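Local coordinates for protein protease LasA (Pseudomonas aeruginosa, PDB 3IT5) that cleaves glycine-rich substrates as a secreted zinc metalloendopeptidase, cutting the pentaglycine cross-links of staphylococcal peptidoglycan and contributing to elastin degradation, at residues N5-P19 with C170-L182. Residues are numbered along the deposited sequence; the frame is centred on the assembly and turned at random.
Sequences NLMQLPWRQGYSWQP and CAFRPLYNPGLAL
Asn177 and Trp11 meet at the buried centre of this contact, where the segment near the N-terminus runs against the C-terminal one. With CG anti to the backbone N (chi1 -178°), the Asn177 side chain reaches into the segment around Trp11, where ND2 gives a weak, bent bond to Trp11 O (2.6 Å) while lying over one face of the indole. Its OD1 accepts from Gly179 N, closing an Asx turn, and from a water that also accepts from Leu9 N. Gly14 N, in the type II turn 12-15, points almost straight at Asn177 O (2.8 Å), and Asn177 N donates to Tyr15 O. Beside these polar groups, Leu175 CD2 packs on Leu9 CD1 and Pro19 CG, both at 3.9 Å, and the indole edge at CZ2 abuts Leu175 O. The end at Asn5 and Leu180-Leu182 is largely exposed: Leu180 CD2 rests on the backbone of Leu6 and Met7, and single waters link Met7 O to Ala181 N and Gln13 OE1 to Leu180 N. Leu175 N donates to Trp17 O (2.9 Å) next to the non-hydrogen-bonded pair Ser16-Tyr176, adding strand 175-176 to the antiparallel sheet of the M23 peptidase, where strand 16-19 pairs on with strand 34-38, home of the zinc ligand Asp36.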
loop_
_atom_site.group_PDB
_atom_site.type_symbol
_atom_site.label_atom_id
_atom_site.label_comp_id
_atom_site.label_asym_id
_atom_site.label_seq_id
_atom_site.Cartn_x
_atom_site.Cartn_y
_atom_site.Cartn_z
ATOM N N ASN A 5 -2.910 12.130 10.162
ATOM C CA ASN A 5 -4.321 12.151 9.759
ATOM C C ASN A 5 -4.514 12.233 8.234
ATOM O O ASN A 5 -5.625 12.463 7.751
ATOM C CB ASN A 5 -5.040 13.324 10.437
ATOM C CG ASN A 5 -4.532 14.673 9.962
ATOM O OD1 ASN A 5 -3.417 14.783 9.447
ATOM N ND2 ASN A 5 -5.355 15.708 10.123
ATOM N N LEU A 6 -3.423 12.053 7.490
ATOM C CA LEU A 6 -3.437 12.188 6.031
ATOM C C LEU A 6 -3.814 10.900 5.309
ATOM O O LEU A 6 -4.468 10.939 4.262
ATOM C CB LEU A 6 -2.080 12.696 5.519
ATOM C CG LEU A 6 -1.907 12.948 4.012
ATOM C CD1 LEU A 6 -2.944 13.935 3.461
ATOM C CD2 LEU A 6 -0.504 13.429 3.711
ATOM N N MET A 7 -3.411 9.765 5.876
ATOM C CA MET A 7 -3.515 8.486 5.181
ATOM C C MET A 7 -4.223 7.376 5.946
ATOM O O MET A 7 -4.093 7.256 7.166
ATOM C CB MET A 7 -2.127 8.008 4.750
ATOM C CG MET A 7 -1.631 8.683 3.493
ATOM S SD MET A 7 0.043 8.206 3.079
ATOM C CE MET A 7 0.949 9.491 3.921
ATOM N N GLN A 8 -4.983 6.581 5.195
ATOM C CA GLN A 8 -5.530 5.309 5.651
ATOM C C GLN A 8 -4.826 4.191 4.874
ATOM O O GLN A 8 -4.035 4.465 3.968
ATOM C CB GLN A 8 -7.047 5.254 5.401
ATOM C CG GLN A 8 -7.443 5.365 3.921
ATOM C CD GLN A 8 -8.758 4.685 3.590
ATOM O OE1 GLN A 8 -8.781 3.687 2.867
ATOM N NE2 GLN A 8 -9.853 5.214 4.106
ATOM N N LEU A 9 -5.122 2.939 5.216
ATOM C CA LEU A 9 -4.598 1.783 4.481
ATOM C C LEU A 9 -5.250 1.678 3.091
ATOM O O LEU A 9 -6.426 2.027 2.935
ATOM C CB LEU A 9 -4.822 0.495 5.286
ATOM C CG LEU A 9 -4.142 0.425 6.659
ATOM C CD1 LEU A 9 -4.844 -0.593 7.572
ATOM C CD2 LEU A 9 -2.643 0.118 6.532
ATOM N N PRO A 10 -4.491 1.196 2.080
ATOM C CA PRO A 10 -4.956 1.191 0.683
ATOM C C PRO A 10 -5.945 0.074 0.310
ATOM O O PRO A 10 -5.836 -0.524 -0.769
ATOM C CB PRO A 10 -3.650 1.066 -0.113
ATOM C CG PRO A 10 -2.754 0.289 0.780
ATOM C CD PRO A 10 -3.101 0.707 2.191
ATOM N N TRP A 11 -6.888 -0.214 1.206
ATOM C CA TRP A 11 -8.055 -1.030 0.872
ATOM C C TRP A 11 -9.310 -0.450 1.514
ATOM O O TRP A 11 -9.221 0.449 2.350
ATOM C CB TRP A 11 -7.862 -2.502 1.248
ATOM C CG TRP A 11 -7.463 -2.775 2.672
ATOM C CD1 TRP A 11 -8.296 -2.939 3.745
ATOM C CD2 TRP A 11 -6.129 -2.958 3.168
ATOM N NE1 TRP A 11 -7.561 -3.202 4.881
ATOM C CE2 TRP A 11 -6.229 -3.219 4.553
ATOM C CE3 TRP A 11 -4.858 -2.923 2.575
ATOM C CZ2 TRP A 11 -5.108 -3.448 5.356
ATOM C CZ3 TRP A 11 -3.740 -3.144 3.378
ATOM C CH2 TRP A 11 -3.875 -3.405 4.752
ATOM N N ARG A 12 -10.472 -0.954 1.103
ATOM C CA ARG A 12 -11.754 -0.431 1.568
ATOM C C ARG A 12 -11.863 -0.372 3.089
ATOM O O ARG A 12 -11.478 -1.306 3.791
ATOM C CB ARG A 12 -12.908 -1.264 1.022
ATOM C CG ARG A 12 -13.217 -1.066 -0.452
ATOM C CD ARG A 12 -14.074 -2.223 -0.930
ATOM N NE ARG A 12 -14.806 -1.912 -2.155
ATOM C CZ ARG A 12 -15.755 -2.683 -2.681
ATOM N NH1 ARG A 12 -16.103 -3.821 -2.087
ATOM N NH2 ARG A 12 -16.363 -2.309 -3.801
ATOM N N GLN A 13 -12.400 0.740 3.578
ATOM C CA GLN A 13 -12.693 0.912 4.994
ATOM C C GLN A 13 -13.654 -0.182 5.469
ATOM O O GLN A 13 -14.601 -0.535 4.761
ATOM C CB GLN A 13 -13.312 2.287 5.211
ATOM C CG GLN A 13 -13.026 2.885 6.563
ATOM C CD GLN A 13 -13.725 4.207 6.761
ATOM O OE1 GLN A 13 -13.186 5.263 6.428
ATOM N NE2 GLN A 13 -14.945 4.159 7.285
ATOM N N GLY A 14 -13.400 -0.724 6.659
ATOM C CA GLY A 14 -14.253 -1.771 7.231
ATOM C C GLY A 14 -13.804 -3.185 6.897
ATOM O O GLY A 14 -14.394 -4.165 7.370
ATOM N N TYR A 15 -12.755 -3.288 6.085
ATOM C CA TYR A 15 -12.239 -4.579 5.637
ATOM C C TYR A 15 -10.775 -4.771 6.058
ATOM O O TYR A 15 -10.109 -3.819 6.464
ATOM C CB TYR A 15 -12.444 -4.740 4.120
ATOM C CG TYR A 15 -13.905 -4.641 3.705
ATOM C CD1 TYR A 15 -14.698 -5.786 3.571
ATOM C CD2 TYR A 15 -14.498 -3.398 3.472
ATOM C CE1 TYR A 15 -16.048 -5.688 3.200
ATOM C CE2 TYR A 15 -15.837 -3.289 3.104
ATOM C CZ TYR A 15 -16.605 -4.434 2.968
ATOM O OH TYR A 15 -17.928 -4.307 2.607
ATOM N N SER A 16 -10.294 -6.008 5.985
ATOM C CA SER A 16 -8.984 -6.372 6.520
ATOM C C SER A 16 -8.164 -7.185 5.520
ATOM O O SER A 16 -8.624 -8.215 5.020
ATOM C CB SER A 16 -9.149 -7.174 7.817
ATOM O OG SER A 16 -9.932 -6.474 8.769
ATOM N N TRP A 17 -6.955 -6.712 5.232
ATOM C CA TRP A 17 -6.008 -7.449 4.394
ATOM C C TRP A 17 -4.766 -7.803 5.196
ATOM O O TRP A 17 -4.526 -7.230 6.265
ATOM C CB TRP A 17 -5.594 -6.607 3.182
ATOM C CG TRP A 17 -6.632 -6.459 2.111
ATOM C CD1 TRP A 17 -7.952 -6.811 2.175
ATOM C CD2 TRP A 17 -6.438 -5.870 0.823
ATOM N NE1 TRP A 17 -8.584 -6.494 0.999
ATOM C CE2 TRP A 17 -7.679 -5.912 0.152
ATOM C CE3 TRP A 17 -5.330 -5.319 0.166
ATOM C CZ2 TRP A 17 -7.844 -5.426 -1.146
ATOM C CZ3 TRP A 17 -5.499 -4.821 -1.119
ATOM C CH2 TRP A 17 -6.747 -4.880 -1.762
ATOM N N GLN A 18 -3.974 -8.732 4.662
ATOM C CA GLN A 18 -2.715 -9.147 5.286
ATOM C C GLN A 18 -1.510 -8.460 4.639
ATOM O O GLN A 18 -1.212 -8.711 3.466
ATOM C CB GLN A 18 -2.520 -10.657 5.157
ATOM C CG GLN A 18 -3.558 -11.525 5.836
ATOM C CD GLN A 18 -3.310 -12.992 5.557
ATOM O OE1 GLN A 18 -2.164 -13.417 5.385
ATOM N NE2 GLN A 18 -4.381 -13.774 5.499
ATOM N N PRO A 19 -0.794 -7.616 5.406
ATOM C CA PRO A 19 0.420 -7.001 4.861
ATOM C C PRO A 19 1.657 -7.877 5.056
ATOM O O PRO A 19 1.664 -8.753 5.924
ATOM C CB PRO A 19 0.553 -5.714 5.678
ATOM C CG PRO A 19 -0.058 -6.070 7.024
ATOM C CD PRO A 19 -1.068 -7.175 6.790
ATOM N N CYS A 170 0.961 -7.748 13.452
ATOM C CA CYS A 170 2.041 -8.455 12.769
ATOM C C CYS A 170 1.795 -8.626 11.273
ATOM O O CYS A 170 0.658 -8.547 10.801
ATOM C CB CYS A 170 2.269 -9.830 13.421
ATOM S SG CYS A 170 2.585 -9.788 15.219
ATOM N N ALA A 171 2.878 -8.862 10.535
ATOM C CA ALA A 171 2.784 -9.262 9.138
ATOM C C ALA A 171 2.027 -10.582 9.055
ATOM O O ALA A 171 2.156 -11.433 9.941
ATOM C CB ALA A 171 4.161 -9.406 8.536
ATOM N N PHE A 172 1.216 -10.716 8.008
ATOM C CA PHE A 172 0.430 -11.926 7.721
ATOM C C PHE A 172 -0.698 -12.222 8.724
ATOM O O PHE A 172 -1.108 -13.374 8.896
ATOM C CB PHE A 172 1.347 -13.140 7.482
ATOM C CG PHE A 172 2.359 -12.922 6.382
ATOM C CD1 PHE A 172 3.719 -13.019 6.640
ATOM C CD2 PHE A 172 1.946 -12.599 5.092
ATOM C CE1 PHE A 172 4.654 -12.807 5.631
ATOM C CE2 PHE A 172 2.876 -12.385 4.076
ATOM C CZ PHE A 172 4.230 -12.493 4.347
ATOM N N ARG A 173 -1.185 -11.170 9.382
ATOM C CA ARG A 173 -2.455 -11.218 10.109
ATOM C C ARG A 173 -3.415 -10.185 9.514
ATOM O O ARG A 173 -2.963 -9.193 8.937
ATOM C CB ARG A 173 -2.258 -10.977 11.611
ATOM C CG ARG A 173 -2.041 -12.253 12.430
ATOM C CD ARG A 173 -0.576 -12.648 12.464
ATOM N NE ARG A 173 -0.317 -13.782 13.351
ATOM C CZ ARG A 173 0.884 -14.104 13.828
ATOM N NH1 ARG A 173 1.947 -13.375 13.518
ATOM N NH2 ARG A 173 1.026 -15.153 14.624
ATOM N N PRO A 174 -4.739 -10.423 9.633
ATOM C CA PRO A 174 -5.714 -9.461 9.106
ATOM C C PRO A 174 -5.571 -8.101 9.774
ATOM O O PRO A 174 -5.582 -8.010 10.999
ATOM C CB PRO A 174 -7.064 -10.093 9.465
ATOM C CG PRO A 174 -6.773 -11.556 9.601
ATOM C CD PRO A 174 -5.398 -11.622 10.187
ATOM N N LEU A 175 -5.420 -7.056 8.966
ATOM C CA LEU A 175 -5.249 -5.701 9.479
ATOM C C LEU A 175 -6.484 -4.862 9.158
ATOM O O LEU A 175 -6.671 -4.433 8.016
ATOM C CB LEU A 175 -3.986 -5.058 8.885
ATOM C CG LEU A 175 -3.468 -3.742 9.472
ATOM C CD1 LEU A 175 -3.101 -3.921 10.942
ATOM C CD2 LEU A 175 -2.265 -3.242 8.675
ATOM N N TYR A 176 -7.325 -4.641 10.167
ATOM C CA TYR A 176 -8.559 -3.865 9.997
ATOM C C TYR A 176 -8.274 -2.411 9.641
ATOM O O TYR A 176 -7.426 -1.770 10.256
ATOM C CB TYR A 176 -9.450 -3.935 11.249
ATOM C CG TYR A 176 -10.782 -3.227 11.071
ATOM C CD1 TYR A 176 -10.978 -1.929 11.554
ATOM C CD2 TYR A 176 -11.836 -3.845 10.398
ATOM C CE1 TYR A 176 -12.194 -1.267 11.384
ATOM C CE2 TYR A 176 -13.057 -3.195 10.224
ATOM C CZ TYR A 176 -13.227 -1.905 10.719
ATOM O OH TYR A 176 -14.429 -1.256 10.550
ATOM N N ASN A 177 -8.998 -1.907 8.643
ATOM C CA ASN A 177 -8.880 -0.521 8.202
ATOM C C ASN A 177 -10.069 0.315 8.683
ATOM O O ASN A 177 -11.157 0.229 8.113
ATOM C CB ASN A 177 -8.761 -0.454 6.673
ATOM C CG ASN A 177 -8.593 0.969 6.153
ATOM O OD1 ASN A 177 -8.279 1.892 6.909
ATOM N ND2 ASN A 177 -8.793 1.150 4.856
ATOM N N PRO A 178 -9.865 1.129 9.738
ATOM C CA PRO A 178 -10.963 1.947 10.258
ATOM C C PRO A 178 -11.179 3.252 9.479
ATOM O O PRO A 178 -12.234 3.875 9.606
ATOM C CB PRO A 178 -10.538 2.223 11.704
ATOM C CG PRO A 178 -9.054 2.147 11.691
ATOM C CD PRO A 178 -8.629 1.284 10.531
ATOM N N GLY A 179 -10.196 3.637 8.668
ATOM C CA GLY A 179 -10.259 4.867 7.879
ATOM C C GLY A 179 -9.154 5.833 8.253
ATOM O O GLY A 179 -8.124 5.425 8.798
ATOM N N LEU A 180 -9.364 7.113 7.958
ATOM C CA LEU A 180 -8.419 8.154 8.352
ATOM C C LEU A 180 -8.489 8.394 9.849
ATOM O O LEU A 180 -9.573 8.397 10.430
ATOM C CB LEU A 180 -8.702 9.469 7.618
ATOM C CG LEU A 180 -8.512 9.541 6.103
ATOM C CD1 LEU A 180 -9.095 10.842 5.569
ATOM C CD2 LEU A 180 -7.045 9.412 5.723
ATOM N N ALA A 181 -7.328 8.593 10.468
ATOM C CA ALA A 181 -7.271 8.968 11.875
ATOM C C ALA A 181 -7.551 10.457 12.018
ATOM O O ALA A 181 -7.426 11.217 11.056
ATOM C CB ALA A 181 -5.917 8.627 12.467
ATOM N N LEU A 182 -7.950 10.860 13.219
ATOM C CA LEU A 182 -8.065 12.270 13.552
ATOM C C LEU A 182 -6.828 12.656 14.357
ATOM O O LEU A 182 -5.735 12.790 13.801
ATOM C CB LEU A 182 -9.346 12.545 14.348
ATOM C CG LEU A 182 -10.696 12.018 13.842
ATOM C CD1 LEU A 182 -11.786 12.326 14.852
ATOM C CD2 LEU A 182 -11.063 12.578 12.464
ATOM O OXT LEU A 182 -6.877 12.826 15.580
HETATM O O HOH W 1 -5.125 9.123 9.133
HETATM O O HOH W 2 -6.219 2.855 7.910
HETATM O O HOH W 3 -11.884 7.881 7.287
#